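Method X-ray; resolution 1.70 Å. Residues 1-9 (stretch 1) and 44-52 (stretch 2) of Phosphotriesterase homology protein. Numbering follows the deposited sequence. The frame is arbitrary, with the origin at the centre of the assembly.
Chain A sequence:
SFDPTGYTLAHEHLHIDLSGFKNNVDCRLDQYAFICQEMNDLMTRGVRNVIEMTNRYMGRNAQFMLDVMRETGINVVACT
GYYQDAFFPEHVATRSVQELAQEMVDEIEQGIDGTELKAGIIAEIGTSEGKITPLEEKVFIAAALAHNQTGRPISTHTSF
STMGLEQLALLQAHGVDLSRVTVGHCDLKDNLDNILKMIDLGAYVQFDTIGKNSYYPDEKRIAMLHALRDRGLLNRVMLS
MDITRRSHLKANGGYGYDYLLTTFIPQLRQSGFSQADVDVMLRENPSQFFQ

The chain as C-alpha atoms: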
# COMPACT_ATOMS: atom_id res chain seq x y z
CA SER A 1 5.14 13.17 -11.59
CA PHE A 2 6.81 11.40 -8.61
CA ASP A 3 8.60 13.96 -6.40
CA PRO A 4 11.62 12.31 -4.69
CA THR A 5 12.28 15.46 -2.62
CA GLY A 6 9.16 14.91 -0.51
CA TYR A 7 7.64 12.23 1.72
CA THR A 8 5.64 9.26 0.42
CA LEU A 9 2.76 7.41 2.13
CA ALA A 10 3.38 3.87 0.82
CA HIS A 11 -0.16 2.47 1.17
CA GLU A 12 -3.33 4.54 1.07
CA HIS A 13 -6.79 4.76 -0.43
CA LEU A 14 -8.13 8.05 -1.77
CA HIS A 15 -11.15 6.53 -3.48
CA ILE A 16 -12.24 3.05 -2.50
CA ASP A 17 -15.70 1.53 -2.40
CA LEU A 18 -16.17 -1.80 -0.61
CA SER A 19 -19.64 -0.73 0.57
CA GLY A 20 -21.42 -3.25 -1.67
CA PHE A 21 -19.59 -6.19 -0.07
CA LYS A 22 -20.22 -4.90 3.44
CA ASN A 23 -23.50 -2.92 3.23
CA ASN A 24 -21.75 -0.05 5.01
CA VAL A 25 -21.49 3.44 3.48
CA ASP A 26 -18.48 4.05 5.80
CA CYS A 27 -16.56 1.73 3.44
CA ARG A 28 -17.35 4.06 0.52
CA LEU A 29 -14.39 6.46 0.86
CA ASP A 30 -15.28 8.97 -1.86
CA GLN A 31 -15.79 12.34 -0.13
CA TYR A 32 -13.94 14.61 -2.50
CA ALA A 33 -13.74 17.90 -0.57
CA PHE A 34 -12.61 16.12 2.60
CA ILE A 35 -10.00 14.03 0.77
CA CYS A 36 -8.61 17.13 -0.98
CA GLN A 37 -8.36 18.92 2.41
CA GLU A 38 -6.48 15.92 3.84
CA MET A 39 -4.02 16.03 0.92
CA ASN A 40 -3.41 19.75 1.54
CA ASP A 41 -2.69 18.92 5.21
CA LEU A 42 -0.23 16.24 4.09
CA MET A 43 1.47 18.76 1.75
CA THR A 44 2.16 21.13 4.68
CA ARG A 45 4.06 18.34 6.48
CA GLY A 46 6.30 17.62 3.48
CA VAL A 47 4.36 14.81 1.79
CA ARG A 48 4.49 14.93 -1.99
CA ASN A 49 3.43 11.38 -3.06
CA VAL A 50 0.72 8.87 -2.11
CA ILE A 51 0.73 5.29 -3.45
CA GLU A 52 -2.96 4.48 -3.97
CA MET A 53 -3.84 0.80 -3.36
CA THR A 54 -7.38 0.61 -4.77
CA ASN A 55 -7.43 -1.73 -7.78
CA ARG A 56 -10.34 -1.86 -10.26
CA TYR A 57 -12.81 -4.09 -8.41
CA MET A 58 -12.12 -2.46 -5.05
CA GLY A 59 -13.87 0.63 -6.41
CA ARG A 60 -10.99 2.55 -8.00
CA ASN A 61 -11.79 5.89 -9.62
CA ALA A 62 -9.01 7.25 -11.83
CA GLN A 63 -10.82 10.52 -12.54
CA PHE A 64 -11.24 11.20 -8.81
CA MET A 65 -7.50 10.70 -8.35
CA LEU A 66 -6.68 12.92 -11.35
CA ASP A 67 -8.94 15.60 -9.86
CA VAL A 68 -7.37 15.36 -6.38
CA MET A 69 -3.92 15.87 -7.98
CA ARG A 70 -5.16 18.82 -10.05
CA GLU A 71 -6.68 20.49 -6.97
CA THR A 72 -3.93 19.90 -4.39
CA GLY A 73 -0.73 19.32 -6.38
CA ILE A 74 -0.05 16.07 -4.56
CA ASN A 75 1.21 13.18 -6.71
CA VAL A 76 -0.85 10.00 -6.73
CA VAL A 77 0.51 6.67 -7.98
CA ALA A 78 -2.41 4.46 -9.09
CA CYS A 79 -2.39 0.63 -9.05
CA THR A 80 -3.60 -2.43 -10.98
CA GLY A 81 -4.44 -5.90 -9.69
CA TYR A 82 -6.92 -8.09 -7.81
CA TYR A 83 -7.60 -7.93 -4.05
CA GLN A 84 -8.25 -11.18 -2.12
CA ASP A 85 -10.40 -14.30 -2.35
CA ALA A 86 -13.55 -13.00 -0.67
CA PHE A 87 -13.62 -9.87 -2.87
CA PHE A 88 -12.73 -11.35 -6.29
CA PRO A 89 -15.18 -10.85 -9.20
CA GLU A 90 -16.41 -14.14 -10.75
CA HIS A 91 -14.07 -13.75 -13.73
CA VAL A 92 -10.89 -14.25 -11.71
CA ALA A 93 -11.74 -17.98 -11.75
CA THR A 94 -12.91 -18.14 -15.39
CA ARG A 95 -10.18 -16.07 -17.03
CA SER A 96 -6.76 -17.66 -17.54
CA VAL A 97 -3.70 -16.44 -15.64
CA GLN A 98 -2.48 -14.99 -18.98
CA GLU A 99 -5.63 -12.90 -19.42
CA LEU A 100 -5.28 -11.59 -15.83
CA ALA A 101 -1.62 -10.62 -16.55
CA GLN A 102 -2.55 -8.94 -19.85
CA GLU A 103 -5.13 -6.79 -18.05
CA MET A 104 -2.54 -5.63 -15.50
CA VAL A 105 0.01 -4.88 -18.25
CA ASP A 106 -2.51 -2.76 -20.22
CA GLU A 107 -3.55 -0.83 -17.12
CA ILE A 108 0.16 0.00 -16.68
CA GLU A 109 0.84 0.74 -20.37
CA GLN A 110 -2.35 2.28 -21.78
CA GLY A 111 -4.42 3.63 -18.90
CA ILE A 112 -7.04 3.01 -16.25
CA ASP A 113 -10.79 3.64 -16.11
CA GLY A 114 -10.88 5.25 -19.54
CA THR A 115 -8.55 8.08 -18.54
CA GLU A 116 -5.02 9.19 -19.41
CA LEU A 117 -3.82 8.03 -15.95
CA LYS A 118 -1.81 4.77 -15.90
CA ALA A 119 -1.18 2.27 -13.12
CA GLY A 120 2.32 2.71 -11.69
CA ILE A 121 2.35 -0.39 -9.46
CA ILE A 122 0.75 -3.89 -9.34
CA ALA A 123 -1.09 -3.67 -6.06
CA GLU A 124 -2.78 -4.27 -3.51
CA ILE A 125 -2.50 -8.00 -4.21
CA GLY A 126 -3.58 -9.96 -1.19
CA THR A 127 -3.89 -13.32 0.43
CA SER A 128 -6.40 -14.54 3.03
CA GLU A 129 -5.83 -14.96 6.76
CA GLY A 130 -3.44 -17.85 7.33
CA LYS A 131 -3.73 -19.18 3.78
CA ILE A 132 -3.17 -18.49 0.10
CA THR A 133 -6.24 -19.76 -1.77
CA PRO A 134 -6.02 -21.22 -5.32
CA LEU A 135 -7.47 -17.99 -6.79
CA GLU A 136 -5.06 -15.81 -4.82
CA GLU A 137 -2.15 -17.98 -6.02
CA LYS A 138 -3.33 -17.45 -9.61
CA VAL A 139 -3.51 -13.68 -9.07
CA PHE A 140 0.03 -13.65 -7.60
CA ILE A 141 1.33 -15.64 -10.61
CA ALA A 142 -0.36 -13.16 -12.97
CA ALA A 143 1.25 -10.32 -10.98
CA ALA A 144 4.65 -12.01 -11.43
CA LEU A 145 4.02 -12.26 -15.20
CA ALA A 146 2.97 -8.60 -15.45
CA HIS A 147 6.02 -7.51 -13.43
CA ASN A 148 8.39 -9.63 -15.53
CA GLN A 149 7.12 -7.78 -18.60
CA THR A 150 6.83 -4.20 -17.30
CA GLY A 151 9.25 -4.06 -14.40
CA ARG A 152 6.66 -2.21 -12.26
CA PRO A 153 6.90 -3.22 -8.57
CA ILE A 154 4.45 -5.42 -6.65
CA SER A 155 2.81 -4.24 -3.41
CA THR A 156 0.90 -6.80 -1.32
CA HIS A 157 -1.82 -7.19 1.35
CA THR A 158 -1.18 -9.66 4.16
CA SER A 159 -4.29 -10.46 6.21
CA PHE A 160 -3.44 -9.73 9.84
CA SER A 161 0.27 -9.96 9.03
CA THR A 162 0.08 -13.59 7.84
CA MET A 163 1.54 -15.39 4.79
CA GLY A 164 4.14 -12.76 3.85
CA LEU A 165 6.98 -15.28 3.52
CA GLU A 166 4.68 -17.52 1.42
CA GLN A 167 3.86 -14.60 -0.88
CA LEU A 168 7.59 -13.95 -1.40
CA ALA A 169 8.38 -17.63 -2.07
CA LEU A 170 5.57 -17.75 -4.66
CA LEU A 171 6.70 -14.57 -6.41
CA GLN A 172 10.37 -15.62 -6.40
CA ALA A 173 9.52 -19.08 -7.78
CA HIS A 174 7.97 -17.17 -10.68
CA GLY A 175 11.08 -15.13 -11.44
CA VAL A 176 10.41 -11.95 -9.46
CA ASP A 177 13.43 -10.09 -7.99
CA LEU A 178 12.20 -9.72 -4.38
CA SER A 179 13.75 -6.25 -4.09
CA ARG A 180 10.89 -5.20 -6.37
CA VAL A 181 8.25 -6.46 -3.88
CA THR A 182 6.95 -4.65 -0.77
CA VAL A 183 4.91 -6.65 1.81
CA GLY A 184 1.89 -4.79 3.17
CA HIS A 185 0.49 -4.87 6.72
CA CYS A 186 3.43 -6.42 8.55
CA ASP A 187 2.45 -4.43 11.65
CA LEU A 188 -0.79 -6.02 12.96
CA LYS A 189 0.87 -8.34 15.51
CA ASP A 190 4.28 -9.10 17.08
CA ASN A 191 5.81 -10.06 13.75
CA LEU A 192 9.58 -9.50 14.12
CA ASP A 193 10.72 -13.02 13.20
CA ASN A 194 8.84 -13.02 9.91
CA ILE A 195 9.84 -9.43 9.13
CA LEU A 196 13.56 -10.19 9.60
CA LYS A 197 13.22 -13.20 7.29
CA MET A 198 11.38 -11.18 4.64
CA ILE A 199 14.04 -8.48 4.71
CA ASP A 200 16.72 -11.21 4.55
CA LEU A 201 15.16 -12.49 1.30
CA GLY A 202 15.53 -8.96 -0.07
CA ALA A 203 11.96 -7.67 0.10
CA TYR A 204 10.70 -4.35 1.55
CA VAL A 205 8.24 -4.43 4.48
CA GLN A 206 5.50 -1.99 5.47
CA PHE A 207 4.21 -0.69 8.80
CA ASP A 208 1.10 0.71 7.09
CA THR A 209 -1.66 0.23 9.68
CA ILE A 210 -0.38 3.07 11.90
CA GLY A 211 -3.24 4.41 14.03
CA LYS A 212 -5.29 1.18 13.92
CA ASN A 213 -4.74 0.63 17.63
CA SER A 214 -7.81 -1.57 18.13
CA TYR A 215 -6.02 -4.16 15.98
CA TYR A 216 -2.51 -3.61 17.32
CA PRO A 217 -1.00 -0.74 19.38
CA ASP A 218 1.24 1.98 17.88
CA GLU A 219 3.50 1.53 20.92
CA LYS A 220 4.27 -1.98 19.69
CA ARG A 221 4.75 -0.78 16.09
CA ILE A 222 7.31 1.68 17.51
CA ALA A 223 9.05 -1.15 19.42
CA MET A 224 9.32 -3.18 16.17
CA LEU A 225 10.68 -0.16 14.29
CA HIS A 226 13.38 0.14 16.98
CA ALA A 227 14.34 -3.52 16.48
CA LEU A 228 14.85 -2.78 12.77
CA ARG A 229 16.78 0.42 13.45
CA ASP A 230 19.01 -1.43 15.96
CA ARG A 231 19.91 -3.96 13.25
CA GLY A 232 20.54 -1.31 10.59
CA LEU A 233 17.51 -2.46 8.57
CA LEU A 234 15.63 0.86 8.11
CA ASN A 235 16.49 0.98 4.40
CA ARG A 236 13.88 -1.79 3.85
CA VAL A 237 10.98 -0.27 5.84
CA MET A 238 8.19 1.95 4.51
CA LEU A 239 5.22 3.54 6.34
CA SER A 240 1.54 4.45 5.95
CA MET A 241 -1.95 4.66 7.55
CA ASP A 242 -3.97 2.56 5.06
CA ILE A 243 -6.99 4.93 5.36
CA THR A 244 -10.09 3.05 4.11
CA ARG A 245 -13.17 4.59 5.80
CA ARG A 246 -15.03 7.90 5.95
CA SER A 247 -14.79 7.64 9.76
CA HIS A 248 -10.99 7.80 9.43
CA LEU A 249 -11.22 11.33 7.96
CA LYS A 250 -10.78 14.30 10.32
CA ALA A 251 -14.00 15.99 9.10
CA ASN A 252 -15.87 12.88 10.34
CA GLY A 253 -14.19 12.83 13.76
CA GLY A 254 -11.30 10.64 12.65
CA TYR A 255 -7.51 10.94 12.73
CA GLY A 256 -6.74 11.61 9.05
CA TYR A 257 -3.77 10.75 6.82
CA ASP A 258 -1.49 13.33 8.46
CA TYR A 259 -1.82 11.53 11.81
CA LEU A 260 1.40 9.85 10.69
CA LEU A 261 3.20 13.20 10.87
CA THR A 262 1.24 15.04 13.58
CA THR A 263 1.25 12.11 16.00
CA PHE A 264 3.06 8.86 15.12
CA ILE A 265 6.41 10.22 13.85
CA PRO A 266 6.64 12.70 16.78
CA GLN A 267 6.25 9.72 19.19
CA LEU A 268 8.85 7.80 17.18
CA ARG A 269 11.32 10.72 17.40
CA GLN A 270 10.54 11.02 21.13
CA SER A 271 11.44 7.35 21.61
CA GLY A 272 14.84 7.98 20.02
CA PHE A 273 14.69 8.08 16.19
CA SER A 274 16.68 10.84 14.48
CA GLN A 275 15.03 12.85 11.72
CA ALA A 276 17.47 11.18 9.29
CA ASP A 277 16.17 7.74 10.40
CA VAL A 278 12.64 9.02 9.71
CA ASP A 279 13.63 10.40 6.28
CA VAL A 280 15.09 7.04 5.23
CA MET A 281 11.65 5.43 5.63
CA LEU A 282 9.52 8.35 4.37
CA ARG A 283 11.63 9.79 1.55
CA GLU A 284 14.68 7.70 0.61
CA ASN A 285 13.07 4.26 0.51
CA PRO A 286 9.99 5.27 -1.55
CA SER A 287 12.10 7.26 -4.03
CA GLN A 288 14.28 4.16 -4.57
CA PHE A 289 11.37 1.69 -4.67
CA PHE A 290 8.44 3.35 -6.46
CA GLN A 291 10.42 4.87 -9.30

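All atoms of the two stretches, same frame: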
# COMPACT_ATOMS: atom_id res chain seq x y z
N SER A 1 5.67 14.48 -12.09
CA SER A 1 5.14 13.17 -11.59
C SER A 1 5.62 12.89 -10.16
O SER A 1 5.36 13.70 -9.26
CB SER A 1 5.54 12.03 -12.55
N PHE A 2 6.30 11.76 -9.93
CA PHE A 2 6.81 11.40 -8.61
C PHE A 2 7.86 12.42 -8.17
O PHE A 2 8.79 12.73 -8.91
CB PHE A 2 7.40 9.99 -8.62
CG PHE A 2 7.75 9.45 -7.25
CD1 PHE A 2 8.94 9.82 -6.62
CD2 PHE A 2 6.89 8.57 -6.60
CE1 PHE A 2 9.28 9.32 -5.37
CE2 PHE A 2 7.22 8.07 -5.34
CZ PHE A 2 8.41 8.44 -4.72
N ASP A 3 7.69 12.96 -6.96
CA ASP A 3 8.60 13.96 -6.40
C ASP A 3 9.45 13.28 -5.32
O ASP A 3 8.98 13.06 -4.21
CB ASP A 3 7.77 15.09 -5.79
CG ASP A 3 8.61 16.27 -5.32
OD1 ASP A 3 9.84 16.13 -5.14
OD2 ASP A 3 8.02 17.35 -5.11
N PRO A 4 10.72 12.97 -5.64
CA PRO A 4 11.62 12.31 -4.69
C PRO A 4 12.14 13.21 -3.56
O PRO A 4 12.75 12.72 -2.61
CB PRO A 4 12.76 11.82 -5.58
CG PRO A 4 12.87 12.91 -6.59
CD PRO A 4 11.42 13.27 -6.90
N THR A 5 11.85 14.51 -3.65
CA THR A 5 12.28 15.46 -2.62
C THR A 5 11.31 15.49 -1.43
O THR A 5 11.65 16.02 -0.37
CB THR A 5 12.43 16.89 -3.19
OG1 THR A 5 11.15 17.46 -3.44
CG2 THR A 5 13.25 16.88 -4.48
N GLY A 6 10.12 14.92 -1.60
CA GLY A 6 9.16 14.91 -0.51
C GLY A 6 8.85 13.54 0.05
O GLY A 6 9.35 12.53 -0.47
N TYR A 7 8.03 13.48 1.09
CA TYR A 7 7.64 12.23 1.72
C TYR A 7 6.62 11.45 0.89
O TYR A 7 5.87 12.03 0.09
CB TYR A 7 7.04 12.49 3.10
CG TYR A 7 8.00 13.04 4.13
CD1 TYR A 7 9.34 12.62 4.17
CD2 TYR A 7 7.56 13.92 5.12
CE1 TYR A 7 10.20 13.06 5.17
CE2 TYR A 7 8.41 14.36 6.12
CZ TYR A 7 9.72 13.93 6.14
OH TYR A 7 10.57 14.37 7.13
N THR A 8 6.56 10.15 1.12
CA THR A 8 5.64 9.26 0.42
C THR A 8 4.91 8.34 1.40
O THR A 8 5.55 7.70 2.25
CB THR A 8 6.41 8.37 -0.62
OG1 THR A 8 7.02 9.19 -1.62
CG2 THR A 8 5.46 7.37 -1.29
N LEU A 9 3.58 8.31 1.31
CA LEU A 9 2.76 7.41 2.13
C LEU A 9 2.65 6.19 1.21
O LEU A 9 2.04 6.26 0.15
CB LEU A 9 1.38 8.02 2.42
CG LEU A 9 1.26 8.81 3.74
CD1 LEU A 9 2.34 9.86 3.86
CD2 LEU A 9 -0.13 9.42 3.85
N THR A 44 1.52 20.22 3.72
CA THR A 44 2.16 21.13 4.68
C THR A 44 3.22 20.44 5.55
O THR A 44 4.15 21.08 6.06
CB THR A 44 1.10 21.87 5.57
OG1 THR A 44 0.75 21.03 6.68
CG2 THR A 44 -0.17 22.16 4.78
N ARG A 45 3.11 19.12 5.69
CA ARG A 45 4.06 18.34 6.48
C ARG A 45 5.15 17.68 5.62
O ARG A 45 5.80 16.74 6.07
CB ARG A 45 3.35 17.25 7.28
CG ARG A 45 2.20 17.71 8.14
CD ARG A 45 2.65 18.45 9.38
NE ARG A 45 1.48 18.84 10.15
CZ ARG A 45 1.35 19.99 10.80
NH1 ARG A 45 2.33 20.89 10.80
NH2 ARG A 45 0.20 20.27 11.40
N GLY A 46 5.27 18.13 4.37
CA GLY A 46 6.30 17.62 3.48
C GLY A 46 5.99 16.43 2.59
O GLY A 46 6.88 15.93 1.88
N VAL A 47 4.76 15.95 2.63
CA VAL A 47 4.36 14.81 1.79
C VAL A 47 4.13 15.30 0.38
O VAL A 47 3.46 16.32 0.16
CB VAL A 47 3.07 14.12 2.31
CG1 VAL A 47 2.62 13.00 1.33
CG2 VAL A 47 3.32 13.53 3.70
N ARG A 48 4.66 14.56 -0.60
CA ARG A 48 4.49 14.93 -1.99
C ARG A 48 3.85 13.80 -2.83
O ARG A 48 3.22 14.08 -3.84
CB ARG A 48 5.83 15.37 -2.61
CG ARG A 48 6.37 16.68 -2.04
CD ARG A 48 5.47 17.84 -2.43
NE ARG A 48 5.94 19.13 -1.90
CZ ARG A 48 5.56 19.65 -0.74
NH1 ARG A 48 4.70 19.02 0.06
NH2 ARG A 48 6.06 20.82 -0.36
N ASN A 49 3.97 12.56 -2.35
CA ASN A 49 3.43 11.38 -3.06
C ASN A 49 2.60 10.45 -2.19
O ASN A 49 2.93 10.21 -1.03
CB ASN A 49 4.58 10.54 -3.64
CG ASN A 49 5.68 11.38 -4.26
OD1 ASN A 49 5.51 11.93 -5.35
ND2 ASN A 49 6.79 11.52 -3.54
N VAL A 50 1.58 9.84 -2.79
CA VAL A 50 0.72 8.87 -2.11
C VAL A 50 0.55 7.71 -3.09
O VAL A 50 0.14 7.95 -4.22
CB VAL A 50 -0.71 9.43 -1.79
CG1 VAL A 50 -1.60 8.31 -1.25
CG2 VAL A 50 -0.62 10.55 -0.73
N ILE A 51 0.87 6.50 -2.64
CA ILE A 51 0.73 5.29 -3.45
C ILE A 51 -0.67 4.73 -3.15
O ILE A 51 -0.93 4.19 -2.07
CB ILE A 51 1.81 4.23 -3.11
CG1 ILE A 51 3.19 4.89 -2.95
CG2 ILE A 51 1.87 3.16 -4.23
CD1 ILE A 51 3.68 5.69 -4.17
N GLU A 52 -1.58 4.91 -4.11
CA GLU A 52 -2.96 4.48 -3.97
C GLU A 52 -3.12 2.98 -4.29
O GLU A 52 -2.80 2.52 -5.39
CB GLU A 52 -3.83 5.38 -4.85
CG GLU A 52 -5.14 5.80 -4.20
CD GLU A 52 -6.24 4.78 -4.37
OE1 GLU A 52 -6.07 3.85 -5.20
OE2 GLU A 52 -7.29 4.90 -3.70

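Residues 7-9 and 47-52 are neighbouring parallel strands, their N-to-C directions 28° apart and their axes 4.7 Å apart at closest approach. The ladder opens with Tyr7 N donating to Gly46 O (2.8 Å). Tyr7 O then accepts two backbone hydrogen bonds, from Arg48 N at 2.9 Å and from Asn49 N at 3.1 Å. This double acceptance marks a beta bulge: Tyr7 pairs with Val47, but Thr8 pairs with Asn49, so Arg48 is the extra residue. Beyond it the regular parallel pattern resumes, Leu9 N to Asn49 O (3.1 Å) and Ile51 N to Leu9 O (3.0 Å).

The glycines are fitted to this entry. A CB on Gly6 would lie 2.1 Å from Arg48 CG, a clash. Gly46 has a positive phi of 91°, where a CB would be jammed against the preceding carbonyl oxygen.

Asn49 is the polar hub. Its amide reads the backbone of Asp3 in both senses: Asp3 N donates to Asn49 OD1 (2.9 Å), and Asn49 ND2 donates to Asp3 O (2.8 Å). The same ND2 also reaches Thr8 OG1 (3.0 Å), on the same face of the sheet, so both amide hydrogens can be used. One face of the Phe2 ring covers ND2, with CZ 3.7 Å from it. The side chain thereby ties the loop before the strand to the sheet. Asp3 also begins a type I turn ending at Gly6, and its OD1 accepts from Thr5 N (3.0 Å) and Thr5 OG1 (2.5 Å).

Tyr7, Val47, Leu9 and Val50 share the other face. Val47 CG2 touches both Tyr7 CB (3.9 Å) and Leu9 CD1 (3.8 Å), an apolar cluster beside the ladder. Asp3 OD2 and Arg48 NE, 4.2 Å apart, are oppositely charged neighbours but too distant for a salt bridge.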